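Local coordinates for oligopeptide-binding protein AppA (Bacillus subtilis, PDB 1XOC) that binds oligopeptides, including tetra- and pentapeptides and the nonapeptide bound here, as the receptor component of an ABC-type oligopeptide permease, at residues A286-L291 with P482-Y487; S298-G303 with N370-D375. All coordinates share one frame; numbering follows the deposited sequence.

Contact 1: A286-L291 with P482-Y487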
loop_
_atom_site.group_PDB
_atom_site.type_symbol
_atom_site.label_atom_id
_atom_site.label_comp_id
_atom_site.label_asym_id
_atom_site.label_seq_id
_atom_site.Cartn_x
_atom_site.Cartn_y
_atom_site.Cartn_z
ATOM N N ALA A 286 15.553 -17.004 -13.457
ATOM C CA ALA A 286 15.875 -18.330 -12.927
ATOM C C ALA A 286 15.283 -18.543 -11.532
ATOM O O ALA A 286 14.791 -19.632 -11.217
ATOM C CB ALA A 286 17.369 -18.523 -12.892
ATOM N N LEU A 287 15.342 -17.517 -10.689
ATOM C CA LEU A 287 14.806 -17.612 -9.331
ATOM C C LEU A 287 13.304 -17.845 -9.366
ATOM O O LEU A 287 12.773 -18.689 -8.647
ATOM C CB LEU A 287 15.132 -16.356 -8.531
ATOM C CG LEU A 287 16.600 -16.093 -8.209
ATOM C CD1 LEU A 287 16.850 -14.653 -7.796
ATOM C CD2 LEU A 287 17.070 -17.013 -7.117
ATOM N N THR A 288 12.611 -17.128 -10.234
ATOM C CA THR A 288 11.193 -17.365 -10.387
ATOM C C THR A 288 10.934 -18.791 -10.872
ATOM O O THR A 288 10.049 -19.492 -10.367
ATOM C CB THR A 288 10.586 -16.350 -11.372
ATOM O OG1 THR A 288 10.728 -15.032 -10.817
ATOM C CG2 THR A 288 9.111 -16.657 -11.637
ATOM N N THR A 289 11.721 -19.224 -11.847
ATOM C CA THR A 289 11.538 -20.546 -12.449
ATOM C C THR A 289 11.794 -21.655 -11.433
ATOM O O THR A 289 11.260 -22.755 -11.558
ATOM C CB THR A 289 12.485 -20.712 -13.663
ATOM O OG1 THR A 289 12.231 -19.660 -14.587
ATOM C CG2 THR A 289 12.282 -22.038 -14.381
ATOM N N ALA A 290 12.618 -21.361 -10.430
ATOM C CA ALA A 290 12.957 -22.339 -9.385
ATOM C C ALA A 290 11.874 -22.478 -8.316
ATOM O O ALA A 290 11.950 -23.385 -7.483
ATOM C CB ALA A 290 14.250 -21.944 -8.711
ATOM N N LEU A 291 10.908 -21.565 -8.316
ATOM C CA LEU A 291 9.892 -21.529 -7.272
ATOM C C LEU A 291 8.557 -22.089 -7.743
ATOM O O LEU A 291 7.982 -21.645 -8.743
ATOM C CB LEU A 291 9.727 -20.122 -6.723
ATOM C CG LEU A 291 10.969 -19.517 -6.065
ATOM C CD1 LEU A 291 10.809 -18.024 -5.820
ATOM C CD2 LEU A 291 11.332 -20.284 -4.775
ATOM N N PRO A 482 11.615 -7.873 -12.114
ATOM C CA PRO A 482 12.201 -7.117 -11.012
ATOM C C PRO A 482 11.722 -7.679 -9.663
ATOM O O PRO A 482 12.420 -7.564 -8.640
ATOM C CB PRO A 482 11.677 -5.711 -11.247
ATOM C CG PRO A 482 10.393 -5.903 -12.035
ATOM C CD PRO A 482 10.670 -7.065 -12.912
ATOM N N TYR A 483 10.532 -8.275 -9.691
ATOM C CA TYR A 483 9.984 -9.066 -8.605
ATOM C C TYR A 483 9.696 -10.472 -9.129
ATOM O O TYR A 483 9.492 -10.657 -10.332
ATOM C CB TYR A 483 8.611 -8.546 -8.150
ATOM C CG TYR A 483 8.458 -7.119 -7.654
ATOM C CD1 TYR A 483 9.520 -6.349 -7.219
ATOM C CD2 TYR A 483 7.187 -6.540 -7.603
ATOM C CE1 TYR A 483 9.324 -5.060 -6.723
ATOM C CE2 TYR A 483 6.982 -5.242 -7.107
ATOM C CZ TYR A 483 8.034 -4.515 -6.667
ATOM O OH TYR A 483 7.799 -3.238 -6.200
ATOM N N THR A 484 9.641 -11.433 -8.203
ATOM C CA THR A 484 8.884 -12.652 -8.397
ATOM C C THR A 484 7.481 -12.377 -7.879
ATOM O O THR A 484 7.267 -12.168 -6.682
ATOM C CB THR A 484 9.523 -13.871 -7.680
ATOM O OG1 THR A 484 10.784 -14.125 -8.280
ATOM C CG2 THR A 484 8.703 -15.065 -7.807
ATOM N N PHE A 485 6.516 -12.370 -8.777
ATOM C CA PHE A 485 5.153 -12.131 -8.385
ATOM C C PHE A 485 4.632 -13.414 -7.769
ATOM O O PHE A 485 4.829 -14.483 -8.331
ATOM C CB PHE A 485 4.329 -11.679 -9.606
ATOM C CG PHE A 485 4.797 -10.371 -10.164
ATOM C CD1 PHE A 485 5.700 -10.340 -11.232
ATOM C CD2 PHE A 485 4.400 -9.178 -9.594
ATOM C CE1 PHE A 485 6.184 -9.127 -11.722
ATOM C CE2 PHE A 485 4.872 -7.978 -10.075
ATOM C CZ PHE A 485 5.760 -7.948 -11.144
ATOM N N LEU A 486 3.986 -13.335 -6.600
ATOM C CA LEU A 486 3.566 -14.539 -5.887
ATOM C C LEU A 486 2.072 -14.815 -6.023
ATOM O O LEU A 486 1.696 -15.824 -6.598
ATOM C CB LEU A 486 4.027 -14.509 -4.413
ATOM C CG LEU A 486 5.548 -14.595 -4.119
ATOM C CD1 LEU A 486 5.758 -14.409 -2.622
ATOM C CD2 LEU A 486 6.189 -15.873 -4.636
ATOM N N TYR A 487 1.215 -13.949 -5.493
ATOM C CA TYR A 487 -0.220 -14.171 -5.586
ATOM C C TYR A 487 -1.062 -12.914 -5.397
ATOM O O TYR A 487 -0.596 -11.911 -4.893
ATOM C CB TYR A 487 -0.689 -15.249 -4.614
ATOM C CG TYR A 487 -0.302 -14.979 -3.190
ATOM C CD1 TYR A 487 0.937 -15.341 -2.732
ATOM C CD2 TYR A 487 -1.171 -14.364 -2.307
ATOM C CE1 TYR A 487 1.317 -15.097 -1.463
ATOM C CE2 TYR A 487 -0.787 -14.119 -1.001
ATOM C CZ TYR A 487 0.466 -14.494 -0.596
ATOM O OH TYR A 487 0.903 -14.279 0.687
#

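Contact 2: S298-G303 with N370-D375. With ZN (zinc ion), chain F; ZN (zinc ion), chain J.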
loop_
_atom_site.group_PDB
_atom_site.type_symbol
_atom_site.label_atom_id
_atom_site.label_comp_id
_atom_site.label_asym_id
_atom_site.label_seq_id
_atom_site.Cartn_x
_atom_site.Cartn_y
_atom_site.Cartn_z
ATOM N N SER A 298 -1.051 -23.542 -2.661
ATOM C CA SER A 298 -1.732 -24.725 -2.122
ATOM C C SER A 298 -1.356 -24.988 -0.676
ATOM O O SER A 298 -2.204 -25.309 0.157
ATOM C CB SER A 298 -1.373 -25.957 -2.934
ATOM O OG SER A 298 -1.860 -25.799 -4.232
ATOM N N GLN A 299 -0.074 -24.835 -0.388
ATOM C CA GLN A 299 0.523 -25.217 0.878
ATOM C C GLN A 299 0.212 -24.135 1.893
ATOM O O GLN A 299 -0.490 -24.382 2.870
ATOM C CB GLN A 299 2.041 -25.385 0.659
ATOM C CG GLN A 299 2.869 -25.986 1.769
ATOM C CD GLN A 299 4.329 -26.193 1.341
ATOM O OE1 GLN A 299 4.674 -26.118 0.148
ATOM N NE2 GLN A 299 5.182 -26.453 2.307
ATOM N N VAL A 300 0.648 -22.918 1.613
ATOM C CA VAL A 300 0.614 -21.847 2.576
ATOM C C VAL A 300 -0.750 -21.139 2.704
ATOM O O VAL A 300 -1.099 -20.676 3.795
ATOM C CB VAL A 300 1.722 -20.828 2.283
ATOM C CG1 VAL A 300 1.783 -19.823 3.360
ATOM C CG2 VAL A 300 3.076 -21.539 2.162
ATOM N N LEU A 301 -1.500 -21.028 1.601
ATOM C CA LEU A 301 -2.812 -20.344 1.587
ATOM C C LEU A 301 -3.991 -21.346 1.574
ATOM O O LEU A 301 -5.158 -20.949 1.495
ATOM C CB LEU A 301 -2.964 -19.415 0.351
ATOM C CG LEU A 301 -2.135 -18.140 0.165
ATOM C CD1 LEU A 301 -2.196 -17.313 1.414
ATOM C CD2 LEU A 301 -0.712 -18.411 -0.203
ATOM N N ASP A 302 -3.692 -22.640 1.668
ATOM C CA ASP A 302 -4.714 -23.675 1.548
ATOM C C ASP A 302 -5.552 -23.482 0.274
ATOM O O ASP A 302 -6.756 -23.701 0.259
ATOM C CB ASP A 302 -5.598 -23.714 2.807
ATOM C CG ASP A 302 -4.893 -24.365 3.997
ATOM O OD1 ASP A 302 -3.683 -24.704 3.887
ATOM O OD2 ASP A 302 -5.549 -24.537 5.056
ATOM N N GLY A 303 -4.882 -23.075 -0.792
ATOM C CA GLY A 303 -5.515 -22.918 -2.082
ATOM C C GLY A 303 -6.360 -21.674 -2.252
ATOM O O GLY A 303 -7.022 -21.504 -3.265
ATOM N N ASN A 370 2.992 -11.778 10.093
ATOM C CA ASN A 370 2.328 -12.316 8.935
ATOM C C ASN A 370 2.849 -13.737 8.803
ATOM O O ASN A 370 3.887 -13.972 8.208
ATOM C CB ASN A 370 2.594 -11.465 7.692
ATOM C CG ASN A 370 1.733 -11.850 6.513
ATOM O OD1 ASN A 370 1.221 -10.967 5.745
ATOM N ND2 ASN A 370 1.514 -13.115 6.356
ATOM N N LYS A 371 2.100 -14.670 9.361
ATOM C CA LYS A 371 2.498 -16.048 9.327
ATOM C C LYS A 371 2.534 -16.678 7.952
ATOM O O LYS A 371 3.354 -17.527 7.692
ATOM C CB LYS A 371 1.680 -16.878 10.306
ATOM C CG LYS A 371 0.250 -17.105 9.921
ATOM C CD LYS A 371 -0.506 -17.935 10.979
ATOM C CE LYS A 371 -1.976 -18.124 10.593
ATOM N NZ LYS A 371 -2.785 -18.942 11.562
ATOM N N VAL A 372 1.653 -16.226 7.072
ATOM C CA VAL A 372 1.710 -16.631 5.679
ATOM C C VAL A 372 3.060 -16.263 5.046
ATOM O O VAL A 372 3.682 -17.088 4.383
ATOM C CB VAL A 372 0.547 -16.005 4.889
ATOM C CG1 VAL A 372 0.697 -16.222 3.389
ATOM C CG2 VAL A 372 -0.791 -16.592 5.371
ATOM N N ARG A 373 3.516 -15.025 5.223
ATOM C CA ARG A 373 4.785 -14.591 4.612
ATOM C C ARG A 373 5.980 -15.249 5.278
ATOM O O ARG A 373 6.950 -15.564 4.589
ATOM C CB ARG A 373 4.942 -13.073 4.671
ATOM C CG ARG A 373 3.950 -12.399 3.770
ATOM C CD ARG A 373 4.091 -10.883 3.799
ATOM N NE ARG A 373 2.991 -10.211 3.091
ATOM C CZ ARG A 373 2.876 -8.893 3.045
ATOM N NH1 ARG A 373 3.758 -8.087 3.606
ATOM N NH2 ARG A 373 1.833 -8.389 2.366
ATOM N N GLU A 374 5.909 -15.437 6.580
ATOM C CA GLU A 374 6.950 -16.156 7.281
ATOM C C GLU A 374 7.075 -17.555 6.696
ATOM O O GLU A 374 8.177 -18.035 6.432
ATOM C CB GLU A 374 6.685 -16.175 8.804
ATOM C CG GLU A 374 6.594 -14.743 9.449
ATOM C CD GLU A 374 6.127 -14.759 10.902
ATOM O OE1 GLU A 374 5.890 -15.875 11.423
ATOM O OE2 GLU A 374 6.025 -13.670 11.555
ATOM N N ASP A 375 5.963 -18.243 6.511
ATOM C CA ASP A 375 5.946 -19.549 5.857
ATOM C C ASP A 375 6.486 -19.513 4.418
ATOM O O ASP A 375 7.249 -20.393 3.996
ATOM C CB ASP A 375 4.523 -20.113 5.814
ATOM C CG ASP A 375 3.988 -20.476 7.182
ATOM O OD1 ASP A 375 2.784 -20.757 7.321
ATOM O OD2 ASP A 375 4.775 -20.496 8.152
HETATM ZN ZN ZN F . 5.325 -15.065 13.408
HETATM ZN ZN ZN J . 2.530 -21.245 9.485
HETATM O O HOH W 1 0.180 -20.056 6.491
HETATM O O HOH W 2 7.138 -14.192 14.317
HETATM O O HOH W 3 5.280 -17.181 14.036
#

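Contact 1: A286-L291 with P482-Y487
Thr484 and Thr288 meet hydroxyl to hydroxyl: Thr484 OG1 donates a hydrogen bond to Thr288 OG1 over 2.7 Å. With its oxygen anti to the carbonyl carbon (chi1 -65°), Thr484 presents the hydroxyl to the helix and holds CG2 toward Leu291. The pair belongs to a longer relay, in which the indole N-H of Trp271 is bonded to Thr484 OG1 and Thr288 OG1 to Gln481 OE1. Threonine suits both places because one small residue supplies a hydroxyl that can give and accept as well as a methyl for the core. Thr484 CG2 also lies 3.6 Å from Thr288 OG1, but beyond it the packing is looser, with Leu291 CD1 at 4.1 Å from the same methyl, an ordinary apolar contact without direction. No solvent face opens here, since all three residues are buried and Arg293 packs on both threonines. A valine in place of Thr484 would probably leave the Trp271 N-H without its acceptor and Thr288 without its donor. Joining helix 281-289 to strand 483-496, the contact is helix-on-sheet packing as found in the alpha/beta lobes of type II periplasmic binding proteins.

Contact 2: S298-G303 with N370-D375
Val300 presses CG1 against the first turn of helix 371-385, coming within 3.5 Å of the backbone oxygen Val372 O and 3.8 Å of Val372 CG1. That methyl stands anti to the backbone N (chi1 -173°), which points it at helix 371-385. Leu301, just beyond helix 293-300, adds its CD1 at 3.7 Å from Val372 CG1, the leucine side chain lying roughly perpendicular to the valine's. Compact beta-branched valines suit this spot, where the backbones approach to 6.2 Å between Val300 CA and Val372 CA. This is the packing of the C-terminal end of one helix against the N-terminal end of another, in the layered alpha/beta architecture of the solute-binding protein 5 family. Arg373, whose CB points away from Val300, instead reaches the bound nonapeptide, hydrogen-bonding its backbone through NH2, while its NH1 bonds to Asn367 OD1.

Asp375 shows the change from oily to polar along one side chain. Its CB rests on Val300 CG1 at 3.7 Å and makes a looser contact with CG2 of the same valine. CG then turns the carboxylate toward a zinc ion, which OD1 binds at 2.2 Å; OD2 lies farther from the metal. OD1 also accepts a hydrogen bond from a water, which gives its other proton to Val300 O, tying a helix-end carbonyl to the carboxylate. Aspartate fits because its short chain can pack at CB while its oxygens stay by the metal and the water. Next to it Glu374 extends away from Val300, and both its carboxylate oxygens, OE1 at 2.2 Å, grip a second zinc ion, which also binds two waters.

Overall arrangement
Contacts 1 and 2 have centres about 16 Å apart, on the same side of the chain's centre. Helices 281-289 and 293-300 follow each other in the chain and each gives a segment; the partners come later, 370-375 and then 482-487, so contact 2 is nested within the loop closed by contact 1. Tyr487 joins them: its OH packs 3.3 Å from Val372 CG1, and its CE1 lies 4.1 Å from Leu301 CD2. Strand 483-496 belongs to the large mixed sheet, and helix 371-385 also packs on Leu291. Tyr487 packs on the backbone of the bound peptide; the contacts thus join helices 281-289, 293-300 and 371-385 to the sheet beside the peptide-binding site.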